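Local structure of AvGluR1 ligand binding domain (4IO6) at residues E164-L169 with S177-G182; D80-D85 with G208-K213. The protein is the ligand-binding domain of a rotifer glutamate receptor, probably a ligand-gated ion channel, and holds a free methionine in its cleft. All coordinates share one frame; numbering follows the deposited sequence.

Contact 1 of 2, residues E164-L169 with S177-G182. With MET (methionine), chain C.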
ATOM      1  N   GLU A 164       4.436   6.079  27.844  1.00 23.15           N
ATOM      2  CA  GLU A 164       5.775   6.185  28.397  1.00 22.69           C
ATOM      3  C   GLU A 164       6.657   7.045  27.471  1.00 20.31           C
ATOM      4  O   GLU A 164       7.501   7.820  27.949  1.00 24.99           O
ATOM      5  CB  GLU A 164       6.419   4.811  28.688  1.00 25.94           C
ATOM      6  CG  GLU A 164       7.728   4.962  29.460  1.00 28.50           C
ATOM      7  CD  GLU A 164       8.439   3.670  29.881  1.00 36.40           C
ATOM      8  OE1 GLU A 164       8.160   2.591  29.328  1.00 27.21           O
ATOM      9  OE2 GLU A 164       9.323   3.760  30.781  1.00 37.19           O
ATOM     10  N   MET A 165       6.447   6.910  26.164  1.00 19.09           N
ATOM     11  CA  MET A 165       7.121   7.740  25.171  1.00 18.70           C
ATOM     12  C   MET A 165       6.842   9.234  25.417  1.00 19.59           C
ATOM     13  O   MET A 165       7.777  10.025  25.546  1.00 20.23           O
ATOM     14  CB  MET A 165       6.702   7.336  23.744  1.00 17.91           C
ATOM     15  CG  MET A 165       7.391   8.132  22.637  1.00 18.30           C
ATOM     16  SD  MET A 165       6.807   7.506  21.010  1.00 20.56           S
ATOM     17  CE  MET A 165       5.094   8.026  21.003  1.00 21.69           C
ATOM     18  N   TYR A 166       5.570   9.626  25.503  1.00 22.04           N
ATOM     19  CA  TYR A 166       5.233  11.035  25.718  1.00 20.91           C
ATOM     20  C   TYR A 166       5.780  11.531  27.055  1.00 22.26           C
ATOM     21  O   TYR A 166       6.357  12.606  27.120  1.00 23.05           O
ATOM     22  CB  TYR A 166       3.709  11.249  25.676  1.00 21.61           C
ATOM     23  CG  TYR A 166       3.036  10.751  24.437  1.00 21.64           C
ATOM     24  CD1 TYR A 166       3.553  10.998  23.172  1.00 19.67           C
ATOM     25  CD2 TYR A 166       1.868  10.016  24.527  1.00 24.51           C
ATOM     26  CE1 TYR A 166       2.938  10.504  22.048  1.00 20.45           C
ATOM     27  CE2 TYR A 166       1.256   9.515  23.405  1.00 20.31           C
ATOM     28  CZ  TYR A 166       1.791   9.769  22.171  1.00 18.61           C
ATOM     29  OH  TYR A 166       1.147   9.251  21.056  1.00 20.42           O
ATOM     30  N   ASP A 167       5.564  10.764  28.121  1.00 25.79           N
ATOM     31  CA  ASP A 167       5.963  11.168  29.457  1.00 24.36           C
ATOM     32  C   ASP A 167       7.479  11.380  29.492  1.00 24.48           C
ATOM     33  O   ASP A 167       7.994  12.300  30.164  1.00 28.58           O
ATOM     34  CB  ASP A 167       5.566  10.104  30.493  1.00 28.58           C
ATOM     35  CG  ASP A 167       4.068  10.008  30.714  1.00 35.36           C
ATOM     36  OD1 ASP A 167       3.310  10.865  30.203  1.00 35.42           O
ATOM     37  OD2 ASP A 167       3.641   9.056  31.406  1.00 36.96           O
ATOM     38  N   SER A 168       8.205  10.522  28.772  1.00 23.86           N
ATOM     39  CA  SER A 168       9.665  10.550  28.808  1.00 23.84           C
ATOM     40  C   SER A 168      10.225  11.743  28.044  1.00 27.93           C
ATOM     41  O   SER A 168      11.206  12.361  28.468  1.00 26.91           O
ATOM     42  CB  SER A 168      10.252   9.239  28.266  1.00 26.83           C
ATOM     43  OG  SER A 168       9.929   8.155  29.128  1.00 28.35           O
ATOM     44  N   LEU A 169       9.601  12.051  26.909  1.00 22.82           N
ATOM     45  CA  LEU A 169       9.943  13.240  26.144  1.00 23.12           C
ATOM     46  C   LEU A 169       9.647  14.482  26.949  1.00 24.66           C
ATOM     47  O   LEU A 169      10.457  15.399  27.012  1.00 28.99           O
ATOM     48  CB  LEU A 169       9.128  13.300  24.841  1.00 22.07           C
ATOM     49  CG  LEU A 169       9.726  12.608  23.639  1.00 25.49           C
ATOM     50  CD1 LEU A 169       8.663  12.593  22.528  1.00 23.63           C
ATOM     51  CD2 LEU A 169      11.002  13.310  23.180  1.00 23.02           C
ATOM     52  N   SER A 177      11.803  10.193  19.629  1.00 18.10           N
ATOM     53  CA  SER A 177      11.313   8.836  19.363  1.00 17.05           C
ATOM     54  C   SER A 177      10.739   8.782  17.945  1.00 16.33           C
ATOM     55  O   SER A 177      10.886   9.725  17.159  1.00 16.70           O
ATOM     56  CB  SER A 177      10.274   8.400  20.406  1.00 16.85           C
ATOM     57  OG  SER A 177      10.056   7.011  20.380  1.00 17.76           O
ATOM     58  N   PHE A 178      10.137   7.653  17.600  1.00 16.11           N
ATOM     59  CA  PHE A 178       9.537   7.447  16.272  1.00 15.80           C
ATOM     60  C   PHE A 178       8.056   7.155  16.436  1.00 15.46           C
ATOM     61  O   PHE A 178       7.656   6.463  17.388  1.00 16.93           O
ATOM     62  CB  PHE A 178      10.131   6.233  15.557  1.00 17.66           C
ATOM     63  CG  PHE A 178      11.623   6.274  15.332  1.00 16.37           C
ATOM     64  CD1 PHE A 178      12.308   7.461  15.200  1.00 18.11           C
ATOM     65  CD2 PHE A 178      12.327   5.071  15.208  1.00 19.89           C
ATOM     66  CE1 PHE A 178      13.688   7.455  14.974  1.00 20.99           C
ATOM     67  CE2 PHE A 178      13.688   5.054  14.964  1.00 19.14           C
ATOM     68  CZ  PHE A 178      14.368   6.229  14.844  1.00 18.50           C
ATOM     69  N   MET A 179       7.255   7.657  15.497  1.00 13.92           N
ATOM     70  CA  MET A 179       5.845   7.330  15.419  1.00 13.78           C
ATOM     71  C   MET A 179       5.446   7.099  13.969  1.00 12.88           C
ATOM     72  O   MET A 179       6.038   7.653  13.057  1.00 14.93           O
ATOM     73  CB  MET A 179       4.960   8.467  15.946  1.00 16.22           C
ATOM     74  CG  MET A 179       4.967   8.623  17.459  1.00 15.94           C
ATOM     75  SD  MET A 179       3.727   9.796  18.064  1.00 18.03           S
ATOM     76  CE  MET A 179       2.203   8.871  17.850  1.00 15.68           C
ATOM     77  N   ASP A 180       4.368   6.326  13.765  1.00 12.79           N
ATOM     78  CA  ASP A 180       3.693   6.276  12.463  1.00 11.89           C
ATOM     79  C   ASP A 180       3.092   7.653  12.141  1.00 13.94           C
ATOM     80  O   ASP A 180       2.679   8.384  13.040  1.00 12.94           O
ATOM     81  CB  ASP A 180       2.567   5.242  12.474  1.00 12.30           C
ATOM     82  CG  ASP A 180       3.049   3.808  12.628  1.00 13.64           C
ATOM     83  OD1 ASP A 180       4.144   3.447  12.113  1.00 15.35           O
ATOM     84  OD2 ASP A 180       2.326   3.025  13.290  1.00 13.45           O
ATOM     85  N   ILE A 181       3.044   8.001  10.868  1.00 15.09           N
ATOM     86  CA  ILE A 181       2.660   9.352  10.461  1.00 13.95           C
ATOM     87  C   ILE A 181       1.242   9.741  10.867  1.00 15.51           C
ATOM     88  O   ILE A 181       1.022  10.861  11.318  1.00 17.23           O
ATOM     89  CB  ILE A 181       2.909   9.520   8.941  1.00 17.39           C
ATOM     90  CG1 ILE A 181       2.709  10.962   8.521  1.00 20.83           C
ATOM     91  CG2 ILE A 181       2.093   8.537   8.112  1.00 17.47           C
ATOM     92  CD1 ILE A 181       3.365  11.289   7.201  1.00 24.48           C
ATOM     93  N   GLY A 182       0.293   8.829  10.737  1.00 14.85           N
ATOM     94  CA  GLY A 182      -1.099   9.172  11.000  1.00 16.54           C
ATOM     95  C   GLY A 182      -1.306   9.558  12.443  1.00 15.42           C
ATOM     96  O   GLY A 182      -1.865  10.623  12.750  1.00 17.07           O
TER
HETATM   97  N   MET C 301       2.637   0.307  13.421  1.00 11.20           N
HETATM   98  CA  MET C 301       3.791  -0.074  14.262  1.00 11.75           C
HETATM   99  C   MET C 301       3.878  -1.571  14.395  1.00 11.83           C
HETATM  100  O   MET C 301       2.993  -2.324  13.894  1.00  9.96           O
HETATM  101  CB  MET C 301       3.747   0.565  15.655  1.00 15.40           C
HETATM  102  CG  MET C 301       4.285   1.970  15.655  1.00 16.79           C
HETATM  103  SD  MET C 301       6.107   1.884  15.362  1.00 18.49           S
HETATM  104  CE  MET C 301       6.440   3.576  14.853  1.00 23.04           C
HETATM  105  OXT MET C 301       4.810  -2.102  15.009  1.00 12.25           O
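Met165 drives its thioether from helix 162-170 onto strand 176-180, which ends at the ligand cleft; there it meets Ser177 and Met179. Its CG stands anti to the backbone N (chi1 -178°) and the chain runs on extended until it bends at chi3. Met165 SD thereby lies 3.3 Å from Ser177 OG, and the methyl turns along the strand, Met165 CE resting 3.6 Å from Met179 CG. An unbranched, flexible side chain suits this place, for it bridges the 10.1 Å between the axes of segments 164-169 and 177-180. Ser177 is small enough to let the sulfur in, and its hydroxyl is engaged by Gly134 O.

Beside this pair, Tyr166 reaches across with its far end. Met179 SD sits at the ring's edge, 5.4 Å from the centroid of Tyr166 and 82° off the normal, an edge-on Met-aromatic contact; Met179 CE touches the phenol oxygen, Tyr166 OH, at 3.4 Å. Packing is tight here and slackens along the helix: Leu169 points toward the strand but its side chain comes no nearer than 4.8 Å, and Asp167 takes no part and is exposed to solvent.

At the strand's end Asp180, in the N-cap position of helix 181-190, accepts a bond from the ligand amino group, MET N to Asp180 OD2 at 2.7 Å, while Asn105 holds OD1. Helix and strand thus meet through van der Waals contacts of thioethers, a ring edge and two hydroxyl oxygens, not through polar bonds between them, and the strand ends in a carboxylate whose charge probably complements the ligand's ammonium group.

Contact 2 of 2, residues D80-D85 with G208-K213. With MET (methionine), chain C.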
ATOM      1  N   ASP A  80      -8.914 -14.489  16.216  1.00 18.99           N
ATOM      2  CA  ASP A  80      -9.067 -14.950  14.846  1.00 16.97           C
ATOM      3  C   ASP A  80      -8.451 -13.967  13.843  1.00 17.87           C
ATOM      4  O   ASP A  80      -7.822 -14.382  12.864  1.00 18.41           O
ATOM      5  CB  ASP A  80     -10.533 -15.200  14.532  1.00 18.67           C
ATOM      6  CG  ASP A  80     -11.117 -16.297  15.414  1.00 25.55           C
ATOM      7  OD1 ASP A  80     -10.468 -17.361  15.569  1.00 28.25           O
ATOM      8  OD2 ASP A  80     -12.166 -16.061  16.029  1.00 27.00           O
ATOM      9  N   ILE A  81      -8.665 -12.670  14.070  1.00 13.84           N
ATOM     10  CA  ILE A  81      -8.014 -11.613  13.300  1.00 12.89           C
ATOM     11  C   ILE A  81      -7.613 -10.505  14.275  1.00 12.29           C
ATOM     12  O   ILE A  81      -8.078 -10.466  15.418  1.00 14.29           O
ATOM     13  CB  ILE A  81      -8.863 -11.018  12.144  1.00 12.72           C
ATOM     14  CG1 ILE A  81     -10.123 -10.325  12.659  1.00 14.67           C
ATOM     15  CG2 ILE A  81      -9.210 -12.088  11.111  1.00 14.51           C
ATOM     16  CD1 ILE A  81     -10.904  -9.618  11.576  1.00 16.84           C
ATOM     17  N   ALA A  82      -6.727  -9.624  13.813  1.00 11.80           N
ATOM     18  CA  ALA A  82      -6.400  -8.419  14.580  1.00 12.12           C
ATOM     19  C   ALA A  82      -6.391  -7.213  13.652  1.00 10.59           C
ATOM     20  O   ALA A  82      -5.831  -7.232  12.565  1.00 12.79           O
ATOM     21  CB  ALA A  82      -5.062  -8.556  15.330  1.00 13.34           C
ATOM     22  N   ILE A  83      -7.044  -6.148  14.098  1.00 13.01           N
ATOM     23  CA  ILE A  83      -7.218  -4.963  13.289  1.00 12.78           C
ATOM     24  C   ILE A  83      -6.689  -3.768  14.052  1.00 14.10           C
ATOM     25  O   ILE A  83      -7.067  -3.536  15.207  1.00 13.70           O
ATOM     26  CB  ILE A  83      -8.702  -4.712  12.957  1.00 11.84           C
ATOM     27  CG1 ILE A  83      -9.334  -5.960  12.301  1.00 15.34           C
ATOM     28  CG2 ILE A  83      -8.852  -3.523  12.081  1.00 14.53           C
ATOM     29  CD1 ILE A  83     -10.796  -5.762  11.952  1.00 16.67           C
ATOM     30  N   GLY A  84      -5.814  -3.006  13.398  1.00 13.75           N
ATOM     31  CA  GLY A  84      -5.326  -1.768  13.962  1.00 14.00           C
ATOM     32  C   GLY A  84      -4.268  -1.163  13.053  1.00 12.63           C
ATOM     33  O   GLY A  84      -4.176  -1.457  11.843  1.00 13.55           O
ATOM     34  N   ASP A  85      -3.456  -0.315  13.663  1.00 11.93           N
ATOM     35  CA  ASP A  85      -2.350   0.354  13.002  1.00 10.47           C
ATOM     36  C   ASP A  85      -1.139  -0.566  13.073  1.00 13.89           C
ATOM     37  O   ASP A  85      -0.133  -0.278  13.719  1.00 12.20           O
ATOM     38  CB  ASP A  85      -2.123   1.739  13.624  1.00 12.60           C
ATOM     39  CG  ASP A  85      -1.991   1.739  15.152  1.00 14.69           C
ATOM     40  OD1 ASP A  85      -2.422   0.798  15.857  1.00 14.12           O
ATOM     41  OD2 ASP A  85      -1.500   2.795  15.689  1.00 14.12           O
ATOM     42  N   GLY A 208      -2.069  -3.698   7.649  1.00 10.82           N
ATOM     43  CA  GLY A 208      -2.966  -4.753   7.195  1.00 12.79           C
ATOM     44  C   GLY A 208      -3.624  -5.417   8.369  1.00 12.25           C
ATOM     45  O   GLY A 208      -3.155  -5.331   9.503  1.00 12.22           O
ATOM     46  N   ILE A 209      -4.755  -6.074   8.122  1.00 10.98           N
ATOM     47  CA  ILE A 209      -5.417  -6.876   9.126  1.00  9.45           C
ATOM     48  C   ILE A 209      -4.675  -8.182   9.228  1.00  9.42           C
ATOM     49  O   ILE A 209      -4.360  -8.816   8.205  1.00 12.33           O
ATOM     50  CB  ILE A 209      -6.908  -7.092   8.737  1.00  9.51           C
ATOM     51  CG1 ILE A 209      -7.630  -5.740   8.774  1.00 12.50           C
ATOM     52  CG2 ILE A 209      -7.573  -8.129   9.633  1.00 12.48           C
ATOM     53  CD1 ILE A 209      -9.116  -5.808   8.319  1.00 13.94           C
ATOM     54  N   VAL A 210      -4.342  -8.549  10.458  1.00 11.62           N
ATOM     55  CA  VAL A 210      -3.619  -9.794  10.706  1.00 10.75           C
ATOM     56  C   VAL A 210      -4.585 -10.964  10.690  1.00 12.59           C
ATOM     57  O   VAL A 210      -5.649 -10.905  11.336  1.00 11.40           O
ATOM     58  CB  VAL A 210      -2.898  -9.759  12.060  1.00 10.97           C
ATOM     59  CG1 VAL A 210      -2.084 -11.015  12.245  1.00 14.37           C
ATOM     60  CG2 VAL A 210      -2.010  -8.525  12.186  1.00 11.95           C
ATOM     61  N   THR A 211      -4.227 -12.029   9.978  1.00 12.31           N
ATOM     62  CA  THR A 211      -5.008 -13.244   9.949  1.00 11.60           C
ATOM     63  C   THR A 211      -4.102 -14.460  10.092  1.00 13.83           C
ATOM     64  O   THR A 211      -2.881 -14.331   9.988  1.00 13.42           O
ATOM     65  CB  THR A 211      -5.802 -13.394   8.610  1.00 13.29           C
ATOM     66  OG1 THR A 211      -4.931 -13.842   7.567  1.00 17.24           O
ATOM     67  CG2 THR A 211      -6.420 -12.092   8.166  1.00 14.01           C
ATOM     68  N   PRO A 212      -4.675 -15.645  10.339  1.00 13.50           N
ATOM     69  CA  PRO A 212      -3.828 -16.832  10.334  1.00 15.42           C
ATOM     70  C   PRO A 212      -3.277 -17.076   8.931  1.00 14.37           C
ATOM     71  O   PRO A 212      -3.903 -16.660   7.944  1.00 15.26           O
ATOM     72  CB  PRO A 212      -4.797 -17.952  10.714  1.00 20.69           C
ATOM     73  CG  PRO A 212      -5.924 -17.243  11.444  1.00 19.17           C
ATOM     74  CD  PRO A 212      -6.057 -15.945  10.762  1.00 15.01           C
ATOM     75  N   LYS A 213      -2.122 -17.740   8.850  1.00 18.57           N
ATOM     76  CA  LYS A 213      -1.623 -18.185   7.553  1.00 19.26           C
ATOM     77  C   LYS A 213      -2.589 -19.193   6.949  1.00 20.86           C
ATOM     78  O   LYS A 213      -3.225 -19.948   7.670  1.00 20.24           O
ATOM     79  CB  LYS A 213      -0.247 -18.810   7.702  1.00 18.11           C
ATOM     80  CG  LYS A 213       0.827 -17.780   8.040  1.00 20.71           C
ATOM     81  CD  LYS A 213       2.240 -18.345   7.980  1.00 20.79           C
ATOM     82  CE  LYS A 213       2.488 -19.387   9.040  1.00 21.19           C
ATOM     83  NZ  LYS A 213       3.893 -19.942   8.990  1.00 25.38           N
TER
HETATM   84  N   MET C 301       2.637   0.307  13.421  1.00 11.20           N
HETATM   85  CA  MET C 301       3.791  -0.074  14.262  1.00 11.75           C
HETATM   86  C   MET C 301       3.878  -1.571  14.395  1.00 11.83           C
HETATM   87  O   MET C 301       2.993  -2.324  13.894  1.00  9.96           O
HETATM   88  CB  MET C 301       3.747   0.565  15.655  1.00 15.40           C
HETATM   89  CG  MET C 301       4.285   1.970  15.655  1.00 16.79           C
HETATM   90  SD  MET C 301       6.107   1.884  15.362  1.00 18.49           S
HETATM   91  CE  MET C 301       6.440   3.576  14.853  1.00 23.04           C
HETATM   92  OXT MET C 301       4.810  -2.102  15.009  1.00 12.25           O
HETATM   93  O   HOH W   1      -5.169  -3.733  10.730  1.00 16.94           O
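A single antiparallel bridge between strand 81-82, at the edge of the parallel sheet, and the end of strand 200-211 forms this contact. Ala82 and Val210 are its hydrogen-bonded pair: Ala82 N gives to Val210 O at 3.0 Å, and Val210 N returns a bond to Ala82 O at 2.9 Å. Alanine's small CB fits against Val210 CB, 4.1 Å away.

Ile81, Ile83 and Ile209 share another face. Ile209 and Ile83 run alongside each other in the same direction, with Ile209 CG2 3.9 Å from Ile83 CG1. Ile209 CG2, set opposite the residue's backbone N by the torsion, also lies 4.0 Å from Ile81 CB, so one branched residue serves both neighbours. Were Ile209 cut back to an alanine, Ile81 and Ile83 would probably face a gap, and Leu221 and Ile225 of helix 218-230 would be likely to lose their packing partner.

Beyond the bridge a water accepts from Gly84 N at 2.8 Å and donates weakly to Gly208 O. Asp85 O then takes a hydrogen bond from MET N at 2.8 Å, so the segment that forms the bridge runs on into the amino-group site of the bound ligand, in the periplasmic-binding-protein fold of ionotropic glutamate receptors.

How the contacts relate
From the N terminus the chain lays down strand 9-14, then reaches 80-85 beside it and leaves that parallel sheet. It builds the other half of the fold, where 164-169 and 177-182 meet in contact 1 after a connection of seven residues. The long strand 200-211 brings the chain back, and 208-213 closes contact 2 across 122 residues. The short closure therefore lies wholly within the long one, and the two do not cross. Their centres are 23 Å apart, on opposite sides of the chain's centre, yet Asp180 and Asp85 converge on the same ligand nitrogen, joining the two halves of the cleft through the bound methionine.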